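Local coordinates for 6-phosphogluconate dehydrogenase, NAD-binding (Geobacter metallireducens, PDB 3PEF), which probably reduces succinic semialdehyde to gamma-hydroxybutyrate with a nicotinamide cofactor, as a member of the beta-hydroxyacid dehydrogenase family that binds NADP, at residues Thr96-Pro99 / Ala100-Gln103; Val164-Gly167 / Ala168-Lys171; Met211-Pro214 / Met215-Leu218; Ala261-Leu264 / Phe265-Ala268. The protein carries 2 engineered substitutions. All coordinates share one frame; numbering follows the deposited sequence.

Contact 1 (Thr96-Pro99 / Ala100-Gln103); sequences TVDP and ATSQ. With NAP (NADP nicotinamide-adenine-dinucleotide phosphate), chain I.
Asp-98 is the N-cap of helix 99-111, and its carboxylate folds over to Thr-101 in the first turn. The helix follows strand 90-93 in the Rossmann-type domain that binds NADP. CG of Asp-98 sits between its own backbone N and carbonyl carbon (chi1 58°), which bends the acid back over the helix start. OD1 of Asp-98 accepts a short bond of 2.6 Å from OG1 of Thr-101, on the syn side but 30° out of the carboxylate plane. OD2 of Asp-98 takes a second, weak capping bond from Thr-101 N at 3.2 Å. The same Asp-98 OD2 receives a water at 2.9 Å, and this water accepts from Ala-100 N at 2.8 Å. An amide of the first turn is thus served through solvent. The acid's charge is likely to be favoured by the N-H groups of the helix start. Main-chain bonds then begin, with Ser-102 N on Asp-98 O at 3.2 Å and Gln-103 N on Pro-99 O at 3.0 Å. The Pro-99 ring packs on Glu-169 and Leu-172 of helix 166-194, and the hydroxyl of Ser-102 bonds to Glu-118. At the other end of the loop, Thr-96 N donates to the cofactor ribose oxygen O3D at 3.1 Å.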
ATOM      1  N   THR A  96      12.942 -21.194   9.006  1.00 17.59           N
ATOM      2  CA  THR A  96      11.945 -20.143   9.186  1.00 17.33           C
ATOM      3  C   THR A  96      10.621 -20.582   8.599  1.00 22.06           C
ATOM      4  O   THR A  96      10.481 -20.781   7.381  1.00 19.88           O
ATOM      5  CB  THR A  96      12.356 -18.828   8.548  1.00 22.05           C
ATOM      6  OG1 THR A  96      13.630 -18.453   9.071  1.00 21.48           O
ATOM      7  CG2 THR A  96      11.318 -17.734   8.879  1.00 17.79           C
ATOM      8  N   VAL A  97       9.645 -20.718   9.485  1.00 17.19           N
ATOM      9  CA  VAL A  97       8.390 -21.371   9.174  1.00 15.76           C
ATOM     10  C   VAL A  97       7.324 -20.705  10.032  1.00 23.55           C
ATOM     11  O   VAL A  97       7.657 -19.968  10.962  1.00 22.53           O
ATOM     12  CB  VAL A  97       8.548 -22.850   9.533  1.00 25.78           C
ATOM     13  CG1 VAL A  97       7.290 -23.436  10.039  1.00 41.71           C
ATOM     14  CG2 VAL A  97       9.178 -23.640   8.345  1.00 22.31           C
ATOM     15  N   ASP A  98       6.053 -20.914   9.711  1.00 18.89           N
ATOM     16  CA  ASP A  98       4.987 -20.303  10.504  1.00 22.72           C
ATOM     17  C   ASP A  98       4.757 -21.125  11.759  1.00 22.58           C
ATOM     18  O   ASP A  98       5.063 -22.318  11.784  1.00 28.38           O
ATOM     19  CB  ASP A  98       3.693 -20.202   9.700  1.00 28.06           C
ATOM     20  CG  ASP A  98       3.211 -21.551   9.196  1.00 32.10           C
ATOM     21  OD1 ASP A  98       3.913 -22.171   8.368  1.00 35.24           O
ATOM     22  OD2 ASP A  98       2.134 -21.995   9.630  1.00 34.04           O
ATOM     23  N   PRO A  99       4.214 -20.491  12.806  1.00 19.84           N
ATOM     24  CA  PRO A  99       3.958 -21.183  14.075  1.00 24.32           C
ATOM     25  C   PRO A  99       3.177 -22.478  13.888  1.00 24.54           C
ATOM     26  O   PRO A  99       3.493 -23.470  14.532  1.00 28.46           O
ATOM     27  CB  PRO A  99       3.087 -20.187  14.857  1.00 25.34           C
ATOM     28  CG  PRO A  99       3.377 -18.867  14.264  1.00 29.95           C
ATOM     29  CD  PRO A  99       3.731 -19.102  12.818  1.00 24.99           C
ATOM     30  N   ALA A 100       2.150 -22.483  13.047  1.00 22.66           N
ATOM     31  CA  ALA A 100       1.326 -23.686  12.986  1.00 22.53           C
ATOM     32  C   ALA A 100       2.100 -24.851  12.364  1.00 27.64           C
ATOM     33  O   ALA A 100       1.900 -26.020  12.723  1.00 19.95           O
ATOM     34  CB  ALA A 100       0.037 -23.418  12.242  1.00 28.01           C
ATOM     35  N   THR A 101       2.998 -24.545  11.431  1.00 19.21           N
ATOM     36  CA  THR A 101       3.831 -25.599  10.869  1.00 22.43           C
ATOM     37  C   THR A 101       4.744 -26.225  11.920  1.00 25.94           C
ATOM     38  O   THR A 101       4.785 -27.443  12.065  1.00 25.92           O
ATOM     39  CB  THR A 101       4.684 -25.080   9.711  1.00 22.34           C
ATOM     40  OG1 THR A 101       3.819 -24.726   8.634  1.00 24.06           O
ATOM     41  CG2 THR A 101       5.667 -26.137   9.259  1.00 26.57           C
ATOM     42  N   SER A 102       5.470 -25.400  12.665  1.00 26.33           N
ATOM     43  CA  SER A 102       6.393 -25.956  13.644  1.00 32.61           C
ATOM     44  C   SER A 102       5.645 -26.719  14.748  1.00 29.53           C
ATOM     45  O   SER A 102       6.110 -27.756  15.219  1.00 28.21           O
ATOM     46  CB  SER A 102       7.301 -24.881  14.230  1.00 31.92           C
ATOM     47  OG  SER A 102       6.549 -23.974  14.999  1.00 34.43           O
ATOM     48  N   GLN A 103       4.468 -26.234  15.136  1.00 24.06           N
ATOM     49  CA  GLN A 103       3.684 -26.936  16.152  1.00 27.55           C
ATOM     50  C   GLN A 103       3.213 -28.311  15.651  1.00 31.30           C
ATOM     51  O   GLN A 103       3.257 -29.302  16.382  1.00 29.53           O
ATOM     52  CB  GLN A 103       2.493 -26.080  16.601  1.00 32.44           C
ATOM     53  CG  GLN A 103       2.890 -24.831  17.376  1.00 27.16           C
ATOM     54  CD  GLN A 103       1.728 -23.863  17.564  1.00 39.60           C
ATOM     55  OE1 GLN A 103       0.770 -23.865  16.797  1.00 43.18           O
ATOM     56  NE2 GLN A 103       1.816 -23.032  18.591  1.00 41.37           N
TER
HETATM   57  PA  NAP I 301      18.965 -22.064   0.747  1.00 23.95           P
HETATM   58  O1A NAP I 301      18.124 -21.829  -0.448  1.00 21.04           O
HETATM   59  O2A NAP I 301      20.415 -21.904   0.537  1.00 25.15           O
HETATM   60  O5B NAP I 301      18.680 -23.525   1.340  1.00 27.28           O
HETATM   61  C5B NAP I 301      17.388 -24.067   1.321  1.00 24.43           C
HETATM   62  C4B NAP I 301      17.510 -25.501   1.802  1.00 24.13           C
HETATM   63  O4B NAP I 301      16.218 -26.071   1.834  1.00 24.13           O
HETATM   64  C3B NAP I 301      18.335 -26.344   0.833  1.00 21.32           C
HETATM   65  O3B NAP I 301      19.039 -27.266   1.632  1.00 22.29           O
HETATM   66  C2B NAP I 301      17.270 -27.072   0.040  1.00 22.45           C
HETATM   67  O2B NAP I 301      17.670 -28.301  -0.508  1.00 23.98           O
HETATM   68  C1B NAP I 301      16.245 -27.293   1.137  1.00 22.25           C
HETATM   69  N9A NAP I 301      14.933 -27.641   0.574  1.00 23.96           N
HETATM   70  C8A NAP I 301      14.093 -26.806  -0.120  1.00 26.45           C
HETATM   71  N7A NAP I 301      12.995 -27.511  -0.478  1.00 23.30           N
HETATM   72  C5A NAP I 301      13.134 -28.777  -0.034  1.00 22.16           C
HETATM   73  C6A NAP I 301      12.301 -29.880  -0.117  1.00 24.96           C
HETATM   74  N6A NAP I 301      11.135 -29.785  -0.743  1.00 25.41           N
HETATM   75  N1A NAP I 301      12.703 -31.067   0.435  1.00 22.28           N
HETATM   76  C2A NAP I 301      13.923 -31.154   1.083  1.00 25.97           C
HETATM   77  N3A NAP I 301      14.744 -30.045   1.172  1.00 24.57           N
HETATM   78  C4A NAP I 301      14.348 -28.876   0.627  1.00 18.16           C
HETATM   79  O3  NAP I 301      18.465 -21.035   1.853  1.00 19.69           O
HETATM   80  PN  NAP I 301      19.016 -20.734   3.307  1.00 22.33           P
HETATM   81  O1N NAP I 301      19.293 -19.294   3.433  1.00 25.70           O
HETATM   82  O2N NAP I 301      20.066 -21.698   3.693  1.00 18.17           O
HETATM   83  O5D NAP I 301      17.614 -21.075   4.024  1.00 30.53           O
HETATM   84  C5D NAP I 301      17.450 -22.015   5.052  1.00 27.42           C
HETATM   85  C4D NAP I 301      16.474 -21.402   6.055  1.00 21.69           C
HETATM   86  O4D NAP I 301      17.086 -20.406   6.839  1.00 24.93           O
HETATM   87  C3D NAP I 301      15.332 -20.681   5.368  1.00 26.71           C
HETATM   88  O3D NAP I 301      14.194 -20.952   6.156  1.00 20.80           O
HETATM   89  C2D NAP I 301      15.714 -19.210   5.431  1.00 20.29           C
HETATM   90  O2D NAP I 301      14.570 -18.403   5.428  1.00 26.17           O
HETATM   91  C1D NAP I 301      16.387 -19.178   6.780  1.00 26.15           C
HETATM   92  N1N NAP I 301      17.356 -18.094   7.051  1.00 26.12           N
HETATM   93  C2N NAP I 301      18.185 -17.633   6.071  1.00 19.93           C
HETATM   94  C3N NAP I 301      19.130 -16.649   6.354  1.00 23.61           C
HETATM   95  C7N NAP I 301      20.074 -16.183   5.286  1.00 13.18           C
HETATM   96  O7N NAP I 301      20.651 -14.937   5.463  1.00 24.16           O
HETATM   97  N7N NAP I 301      20.349 -16.906   4.187  1.00 14.13           N
HETATM   98  C4N NAP I 301      19.240 -16.126   7.647  1.00 21.05           C
HETATM   99  C5N NAP I 301      18.408 -16.626   8.645  1.00 21.42           C
HETATM  100  C6N NAP I 301      17.479 -17.622   8.344  1.00 24.11           C
HETATM  101  P2B NAP I 301      18.472 -28.376  -1.924  1.00 27.15           P
HETATM  102  O1X NAP I 301      18.261 -29.794  -2.435  1.00 28.82           O
HETATM  103  O2X NAP I 301      17.889 -27.364  -2.857  1.00 19.80           O
HETATM  104  O3X NAP I 301      19.927 -28.071  -1.700  1.00 26.87           O
HETATM  105  O   HOH W   1       0.742 -20.553  11.677  1.00 41.86           O

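Contact 2 (Val164-Gly167 / Ala168-Lys171); sequences VGKG and AEMK
Gly-167 O accepts from Lys-171 N at 2.9 Å, a nearly straight bond with an N-H...O angle of 168°. Two residues earlier, Glu-169 N donates to Gly-165 O at 2.9 Å. The side chain of Glu-169 curls back over that same carbonyl, with its CG 3.1 Å from Gly-165 O. CG lies beside the backbone N (chi1 -72°), and the chain runs extended beyond it toward the helix start. There OE1 of Glu-169 forms a long, weak salt bridge of 3.3 Å with NZ of Lys-166, which also bonds weakly to Ala-195 O of the second subunit. These are the opening turns of helix 166-194, the long helix that leads from the Rossmann-type domain into the helical part of the chain. Gly-165 is the N-cap; its phi of 117° would jam any CB against the preceding carbonyl. The stronger partner of the Glu-169 carboxylate is Arg-250, a salt bridge through OE2. With an alanine here, Arg-250 would probably lose this carboxylate and Lys-166 its mate in the same helix. Ala-168 sets its CB 3.7 Å from Gly-165 O. Lys-171, the predicted active-site residue, sends NZ to Val-121 O and Asn-175 OD1.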
ATOM      1  N   VAL A 164       6.430 -24.162  21.705  1.00 29.18           N
ATOM      2  CA  VAL A 164       6.610 -24.163  20.256  1.00 30.18           C
ATOM      3  C   VAL A 164       5.666 -23.158  19.633  1.00 33.83           C
ATOM      4  O   VAL A 164       4.481 -23.109  19.976  1.00 29.10           O
ATOM      5  CB  VAL A 164       6.345 -25.552  19.643  1.00 30.96           C
ATOM      6  CG1 VAL A 164       6.623 -25.534  18.124  1.00 21.93           C
ATOM      7  CG2 VAL A 164       7.202 -26.606  20.340  1.00 28.75           C
ATOM      8  N   GLY A 165       6.192 -22.344  18.724  1.00 28.36           N
ATOM      9  CA  GLY A 165       5.378 -21.334  18.082  1.00 26.46           C
ATOM     10  C   GLY A 165       5.865 -19.941  18.408  1.00 29.27           C
ATOM     11  O   GLY A 165       5.808 -19.054  17.554  1.00 26.83           O
ATOM     12  N   LYS A 166       6.355 -19.759  19.636  1.00 22.55           N
ATOM     13  CA  LYS A 166       6.870 -18.469  20.096  1.00 26.29           C
ATOM     14  C   LYS A 166       8.146 -18.091  19.342  1.00 27.95           C
ATOM     15  O   LYS A 166       8.353 -16.931  18.998  1.00 23.95           O
ATOM     16  CB  LYS A 166       7.139 -18.491  21.608  1.00 28.20           C
ATOM     17  CG  LYS A 166       5.881 -18.436  22.480  1.00 37.15           C
ATOM     18  CD  LYS A 166       5.388 -17.005  22.641  1.00 44.31           C
ATOM     19  CE  LYS A 166       3.953 -16.925  23.175  1.00 49.67           C
ATOM     20  NZ  LYS A 166       2.947 -16.777  22.067  1.00 48.66           N
ATOM     21  N   GLY A 167       8.998 -19.077  19.089  1.00 23.48           N
ATOM     22  CA  GLY A 167      10.190 -18.849  18.296  1.00 16.16           C
ATOM     23  C   GLY A 167       9.868 -18.435  16.867  1.00 21.43           C
ATOM     24  O   GLY A 167      10.450 -17.473  16.337  1.00 22.89           O
ATOM     25  N   ALA A 168       8.962 -19.175  16.230  1.00 20.59           N
ATOM     26  CA  ALA A 168       8.525 -18.862  14.868  1.00 20.23           C
ATOM     27  C   ALA A 168       7.939 -17.465  14.800  1.00 20.16           C
ATOM     28  O   ALA A 168       8.252 -16.704  13.889  1.00 18.68           O
ATOM     29  CB  ALA A 168       7.502 -19.894  14.358  1.00 24.05           C
ATOM     30  N   GLU A 169       7.089 -17.131  15.770  1.00 19.56           N
ATOM     31  CA  GLU A 169       6.466 -15.813  15.819  1.00 19.39           C
ATOM     32  C   GLU A 169       7.497 -14.703  15.973  1.00 22.51           C
ATOM     33  O   GLU A 169       7.416 -13.672  15.312  1.00 27.69           O
ATOM     34  CB  GLU A 169       5.414 -15.765  16.939  1.00 18.93           C
ATOM     35  CG  GLU A 169       4.187 -16.564  16.574  1.00 26.40           C
ATOM     36  CD  GLU A 169       3.279 -16.856  17.749  1.00 38.16           C
ATOM     37  OE1 GLU A 169       3.780 -16.851  18.888  1.00 36.83           O
ATOM     38  OE2 GLU A 169       2.072 -17.108  17.524  1.00 41.27           O
ATOM     39  N   MET A 170       8.486 -14.919  16.830  1.00 20.57           N
ATOM     40  CA  MET A 170       9.526 -13.920  17.017  1.00 19.27           C
ATOM     41  C   MET A 170      10.302 -13.727  15.721  1.00 18.73           C
ATOM     42  O   MET A 170      10.570 -12.603  15.295  1.00 24.68           O
ATOM     43  CB  MET A 170      10.491 -14.357  18.110  1.00 23.83           C
ATOM     44  CG  MET A 170      11.677 -13.410  18.264  1.00 23.53           C
ATOM     45  SD  MET A 170      11.225 -11.815  18.973  1.00 23.73           S
ATOM     46  CE  MET A 170      10.701 -12.304  20.642  1.00 20.29           C
ATOM     47  N   LYS A 171      10.687 -14.841  15.108  1.00 20.57           N
ATOM     48  CA  LYS A 171      11.426 -14.798  13.855  1.00 17.76           C
ATOM     49  C   LYS A 171      10.650 -14.016  12.791  1.00 19.36           C
ATOM     50  O   LYS A 171      11.209 -13.156  12.109  1.00 21.50           O
ATOM     51  CB  LYS A 171      11.735 -16.216  13.359  1.00 13.79           C
ATOM     52  CG  LYS A 171      12.383 -16.255  11.978  1.00 20.70           C
ATOM     53  CD  LYS A 171      13.685 -15.452  11.963  1.00 20.23           C
ATOM     54  CE  LYS A 171      14.374 -15.642  10.622  1.00 23.80           C
ATOM     55  NZ  LYS A 171      15.557 -14.754  10.464  1.00 25.91           N
TER

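Contact 3 (Met211-Pro214 / Met215-Leu218); sequences MANP and MFAL
Asn-213 turns its side chain back over Phe-216. From CB the chain goes to CG, which stands between the backbone N and the carbonyl carbon (chi1 62°). This torsion turns the amide back toward the first helical turn. CG of Asn-213 comes to 3.9 Å from CG of Phe-216. The amide then splits into two working ends. OD1 of Asn-213 accepts from Phe-216 N at 2.8 Å. The donor stands well above the carbonyl plane, 45° out of it, so the bond is short but does not use a lone pair in the plane. OD1 of Asn-213 also lies 3.2 Å from CB of Met-215. The other end, ND2 of Asn-213, sits over one face of the Phe-216 ring, 3.4 Å from its CG and offset toward the rim. The amide and ring planes are 58° apart, so this is no flat stack. ND2 of Asn-213 also donates to Met-211 O at 2.9 Å, in the loop before the cap. The arrangement is the asparagine N-cap of helix 214-224, with Pro-214 as the first helical residue. With both amide ends bonded, the group cannot flip without losing them. A leucine in its place would probably leave Phe-216 N and Met-211 O without these partners and loosen the loop from the helix start. Backbone bonds follow at once: Ala-217 N reaches Asn-213 O at 3.0 Å and Leu-218 N reaches Pro-214 O at 2.8 Å. The Phe-216 ring stacks with Phe-185 of helix 166-194. It also packs on Met-181 of the second subunit.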
ATOM      1  N   MET A 211      19.462   6.429  12.585  1.00 22.90           N
ATOM      2  CA  MET A 211      19.006   5.257  11.864  1.00 28.48           C
ATOM      3  C   MET A 211      20.145   4.310  11.543  1.00 22.94           C
ATOM      4  O   MET A 211      19.902   3.177  11.134  1.00 25.74           O
ATOM      5  CB  MET A 211      18.348   5.670  10.555  1.00 24.45           C
ATOM      6  CG  MET A 211      16.989   6.294  10.700  1.00 27.03           C
ATOM      7  SD  MET A 211      16.345   6.569   9.037  1.00 50.47           S
ATOM      8  CE  MET A 211      17.460   7.834   8.453  1.00 34.84           C
ATOM      9  N   ALA A 212      21.381   4.779  11.679  1.00 24.15           N
ATOM     10  CA  ALA A 212      22.543   3.967  11.297  1.00 23.08           C
ATOM     11  C   ALA A 212      22.459   2.545  11.844  1.00 26.08           C
ATOM     12  O   ALA A 212      22.151   2.339  13.019  1.00 25.50           O
ATOM     13  CB  ALA A 212      23.839   4.628  11.757  1.00 22.66           C
ATOM     14  N   ASN A 213      22.734   1.561  10.994  1.00 23.13           N
ATOM     15  CA  ASN A 213      22.734   0.156  11.425  1.00 25.95           C
ATOM     16  C   ASN A 213      23.652  -0.656  10.533  1.00 21.51           C
ATOM     17  O   ASN A 213      23.930  -0.249   9.410  1.00 24.21           O
ATOM     18  CB  ASN A 213      21.310  -0.443  11.471  1.00 20.28           C
ATOM     19  CG  ASN A 213      20.609  -0.468  10.091  1.00 29.08           C
ATOM     20  OD1 ASN A 213      20.809  -1.385   9.282  1.00 22.24           O
ATOM     21  ND2 ASN A 213      19.770   0.530   9.839  1.00 22.14           N
ATOM     22  N   PRO A 214      24.144  -1.795  11.036  1.00 27.55           N
ATOM     23  CA  PRO A 214      25.034  -2.664  10.252  1.00 28.45           C
ATOM     24  C   PRO A 214      24.422  -3.105   8.917  1.00 26.91           C
ATOM     25  O   PRO A 214      25.145  -3.146   7.921  1.00 30.79           O
ATOM     26  CB  PRO A 214      25.252  -3.871  11.174  1.00 33.70           C
ATOM     27  CG  PRO A 214      25.010  -3.323  12.561  1.00 31.45           C
ATOM     28  CD  PRO A 214      23.898  -2.326  12.387  1.00 24.34           C
ATOM     29  N   MET A 215      23.127  -3.415   8.879  1.00 21.47           N
ATOM     30  CA  MET A 215      22.495  -3.801   7.601  1.00 22.27           C
ATOM     31  C   MET A 215      22.603  -2.701   6.533  1.00 22.78           C
ATOM     32  O   MET A 215      23.056  -2.963   5.403  1.00 22.32           O
ATOM     33  CB  MET A 215      21.035  -4.220   7.784  1.00 22.91           C
ATOM     34  CG  MET A 215      20.393  -4.759   6.487  1.00 26.86           C
ATOM     35  SD  MET A 215      18.638  -5.180   6.681  1.00 32.69           S
ATOM     36  CE  MET A 215      17.907  -3.547   6.763  1.00 40.58           C
ATOM     37  N   PHE A 216      22.202  -1.477   6.877  1.00 21.48           N
ATOM     38  CA  PHE A 216      22.263  -0.385   5.905  1.00 24.92           C
ATOM     39  C   PHE A 216      23.714  -0.196   5.487  1.00 26.12           C
ATOM     40  O   PHE A 216      24.008   0.059   4.321  1.00 28.94           O
ATOM     41  CB  PHE A 216      21.722   0.946   6.465  1.00 27.10           C
ATOM     42  CG  PHE A 216      20.209   1.044   6.508  1.00 27.26           C
ATOM     43  CD1 PHE A 216      19.597   2.238   6.894  1.00 25.40           C
ATOM     44  CD2 PHE A 216      19.399  -0.051   6.179  1.00 23.41           C
ATOM     45  CE1 PHE A 216      18.195   2.349   6.954  1.00 24.35           C
ATOM     46  CE2 PHE A 216      18.002   0.047   6.220  1.00 18.89           C
ATOM     47  CZ  PHE A 216      17.400   1.257   6.608  1.00 23.93           C
ATOM     48  N   ALA A 217      24.621  -0.315   6.444  1.00 26.44           N
ATOM     49  CA  ALA A 217      26.020  -0.034   6.162  1.00 28.31           C
ATOM     50  C   ALA A 217      26.579  -1.068   5.182  1.00 31.71           C
ATOM     51  O   ALA A 217      27.226  -0.714   4.199  1.00 33.20           O
ATOM     52  CB  ALA A 217      26.835   0.005   7.461  1.00 24.44           C
ATOM     53  N   LEU A 218      26.320  -2.344   5.456  1.00 27.51           N
ATOM     54  CA  LEU A 218      26.756  -3.420   4.564  1.00 25.51           C
ATOM     55  C   LEU A 218      26.036  -3.398   3.208  1.00 28.65           C
ATOM     56  O   LEU A 218      26.677  -3.393   2.156  1.00 26.00           O
ATOM     57  CB  LEU A 218      26.571  -4.796   5.228  1.00 24.34           C
ATOM     58  CG  LEU A 218      26.860  -5.975   4.291  1.00 26.57           C
ATOM     59  CD1 LEU A 218      28.350  -6.013   3.920  1.00 23.14           C
ATOM     60  CD2 LEU A 218      26.416  -7.290   4.912  1.00 29.53           C
TER

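Contact 4 (Ala261-Leu264 / Phe265-Ala268); sequences ANEL and FKGA
NZ of Lys-266 is gripped by an acid and two waters. It donates to OE2 of Glu-263 at 3.0 Å, on the syn side and 18° out of the carboxylate plane. This is an i to i+3 salt bridge along helix 256-270. One water accepts from Lys-266 NZ at 2.9 Å and also from Asn-262 ND2 at 3.0 Å. A second water accepts from Lys-266 NZ at 2.8 Å and lies beside Glu-263 OE1. The lysine chain is extended beyond CG, while Glu-263 bends at chi2 (-53°) to run alongside it, pointing the same way. OE1 of Glu-263 passes 3.4 Å from CD of Lys-266, so the aliphatic part of the lysine lies against the acid. The two opposite charges are likely to steady each other's ionised state. On another part of the turn, the Phe-265 ring meets Ala-261 O at its edge, with CD1 at 3.2 Å. The main chain holds regular helical bonds, among them Phe-265 N to Ala-261 O at 2.9 Å. The polar cluster reaches the third subunit, where Glu-263 OE1 accepts from Leu-255 N and Lys-266 NZ makes a weak bond to Val-245 O. Within the chain, Asn-262 OD1 bonds to Gln-238 of helix 234-251. Phe-265 packs on Leu-241 of that helix and on Ile-281 in the C-terminal loop.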
ATOM      1  N   ALA A 261       5.472  -4.100   1.341  1.00 19.34           N
ATOM      2  CA  ALA A 261       6.812  -4.635   1.121  1.00 24.24           C
ATOM      3  C   ALA A 261       6.735  -6.051   0.535  1.00 21.99           C
ATOM      4  O   ALA A 261       7.526  -6.424  -0.319  1.00 23.93           O
ATOM      5  CB  ALA A 261       7.601  -4.652   2.427  1.00 20.98           C
ATOM      6  N   ASN A 262       5.788  -6.840   1.027  1.00 16.15           N
ATOM      7  CA  ASN A 262       5.579  -8.178   0.496  1.00 23.22           C
ATOM      8  C   ASN A 262       5.340  -8.105  -1.013  1.00 26.83           C
ATOM      9  O   ASN A 262       5.964  -8.834  -1.787  1.00 20.15           O
ATOM     10  CB  ASN A 262       4.397  -8.859   1.202  1.00 18.04           C
ATOM     11  CG  ASN A 262       4.230 -10.342   0.810  1.00 22.09           C
ATOM     12  OD1 ASN A 262       5.206 -11.054   0.530  1.00 19.65           O
ATOM     13  ND2 ASN A 262       2.985 -10.810   0.813  1.00 20.32           N
ATOM     14  N   GLU A 263       4.439  -7.223  -1.440  1.00 19.98           N
ATOM     15  CA  GLU A 263       4.160  -7.110  -2.862  1.00 20.04           C
ATOM     16  C   GLU A 263       5.398  -6.647  -3.658  1.00 24.63           C
ATOM     17  O   GLU A 263       5.671  -7.176  -4.731  1.00 27.86           O
ATOM     18  CB  GLU A 263       2.941  -6.226  -3.120  1.00 22.14           C
ATOM     19  CG  GLU A 263       1.662  -6.749  -2.412  1.00 20.80           C
ATOM     20  CD  GLU A 263       1.354  -8.220  -2.735  1.00 28.42           C
ATOM     21  OE1 GLU A 263       1.319  -8.593  -3.935  1.00 30.06           O
ATOM     22  OE2 GLU A 263       1.138  -9.011  -1.788  1.00 24.98           O
ATOM     23  N   LEU A 264       6.147  -5.680  -3.129  1.00 22.87           N
ATOM     24  CA  LEU A 264       7.374  -5.227  -3.795  1.00 22.92           C
ATOM     25  C   LEU A 264       8.414  -6.356  -3.915  1.00 24.78           C
ATOM     26  O   LEU A 264       9.087  -6.493  -4.939  1.00 27.47           O
ATOM     27  CB  LEU A 264       7.969  -4.004  -3.078  1.00 23.56           C
ATOM     28  CG  LEU A 264       7.029  -2.784  -2.995  1.00 26.48           C
ATOM     29  CD1 LEU A 264       7.489  -1.763  -1.955  1.00 24.41           C
ATOM     30  CD2 LEU A 264       6.853  -2.132  -4.362  1.00 24.47           C
ATOM     31  N   PHE A 265       8.554  -7.173  -2.878  1.00 20.35           N
ATOM     32  CA  PHE A 265       9.481  -8.299  -3.001  1.00 21.74           C
ATOM     33  C   PHE A 265       9.000  -9.302  -4.041  1.00 24.65           C
ATOM     34  O   PHE A 265       9.813  -9.891  -4.765  1.00 22.04           O
ATOM     35  CB  PHE A 265       9.779  -8.943  -1.650  1.00 19.22           C
ATOM     36  CG  PHE A 265      10.861  -8.223  -0.889  1.00 22.01           C
ATOM     37  CD1 PHE A 265      10.546  -7.360   0.145  1.00 17.78           C
ATOM     38  CD2 PHE A 265      12.200  -8.372  -1.254  1.00 20.96           C
ATOM     39  CE1 PHE A 265      11.550  -6.684   0.841  1.00 24.43           C
ATOM     40  CE2 PHE A 265      13.212  -7.693  -0.572  1.00 20.99           C
ATOM     41  CZ  PHE A 265      12.883  -6.847   0.480  1.00 23.80           C
ATOM     42  N   LYS A 266       7.683  -9.472  -4.135  1.00 16.05           N
ATOM     43  CA  LYS A 266       7.116 -10.322  -5.187  1.00 24.02           C
ATOM     44  C   LYS A 266       7.484  -9.778  -6.557  1.00 27.45           C
ATOM     45  O   LYS A 266       7.740 -10.543  -7.496  1.00 24.13           O
ATOM     46  CB  LYS A 266       5.590 -10.421  -5.077  1.00 23.05           C
ATOM     47  CG  LYS A 266       5.055 -11.314  -3.952  1.00 20.93           C
ATOM     48  CD  LYS A 266       3.517 -11.207  -3.867  1.00 23.23           C
ATOM     49  CE  LYS A 266       2.962 -11.950  -2.655  1.00 20.95           C
ATOM     50  NZ  LYS A 266       1.449 -11.866  -2.551  1.00 22.80           N
ATOM     51  N   GLY A 267       7.490  -8.455  -6.672  1.00 21.26           N
ATOM     52  CA  GLY A 267       7.841  -7.819  -7.927  1.00 22.43           C
ATOM     53  C   GLY A 267       9.280  -8.150  -8.285  1.00 27.50           C
ATOM     54  O   GLY A 267       9.600  -8.471  -9.438  1.00 27.17           O
ATOM     55  N   ALA A 268      10.156  -8.076  -7.291  1.00 19.11           N
ATOM     56  CA  ALA A 268      11.543  -8.451  -7.501  1.00 23.38           C
ATOM     57  C   ALA A 268      11.684  -9.915  -7.924  1.00 25.82           C
ATOM     58  O   ALA A 268      12.525 -10.231  -8.761  1.00 27.34           O
ATOM     59  CB  ALA A 268      12.400  -8.149  -6.260  1.00 24.04           C
TER
HETATM   60  O   HOH W   2       1.718 -13.354  -0.115  1.00 16.87           O
HETATM   61  O   HOH W   3       0.340 -11.066  -4.945  1.00 20.92           O

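Contacts 1 and 2 are neighbours, with centres about 8 Å apart, and they bring the start of helix 99-111 against the start of helix 166-194 beside the cofactor. Gln-103 NE2 lies 3.0 Å from Val-164 O, a probable hydrogen bond, and Thr-96 OG1 packs on Lys-171 CE at 3.3 Å. NADP is bound by Thr-96 and touched by Lys-171, the predicted active-site lysine. Contact 3 lies apart, its centre about 25 Å from that of contact 2, yet both face the second subunit. Contact 4 is about 21 Å from contact 3, centre to centre, and meets the third subunit as well as the second. Contacts 1, 2 and 3 each include the N-terminal start of a helix; contact 4 lies within one.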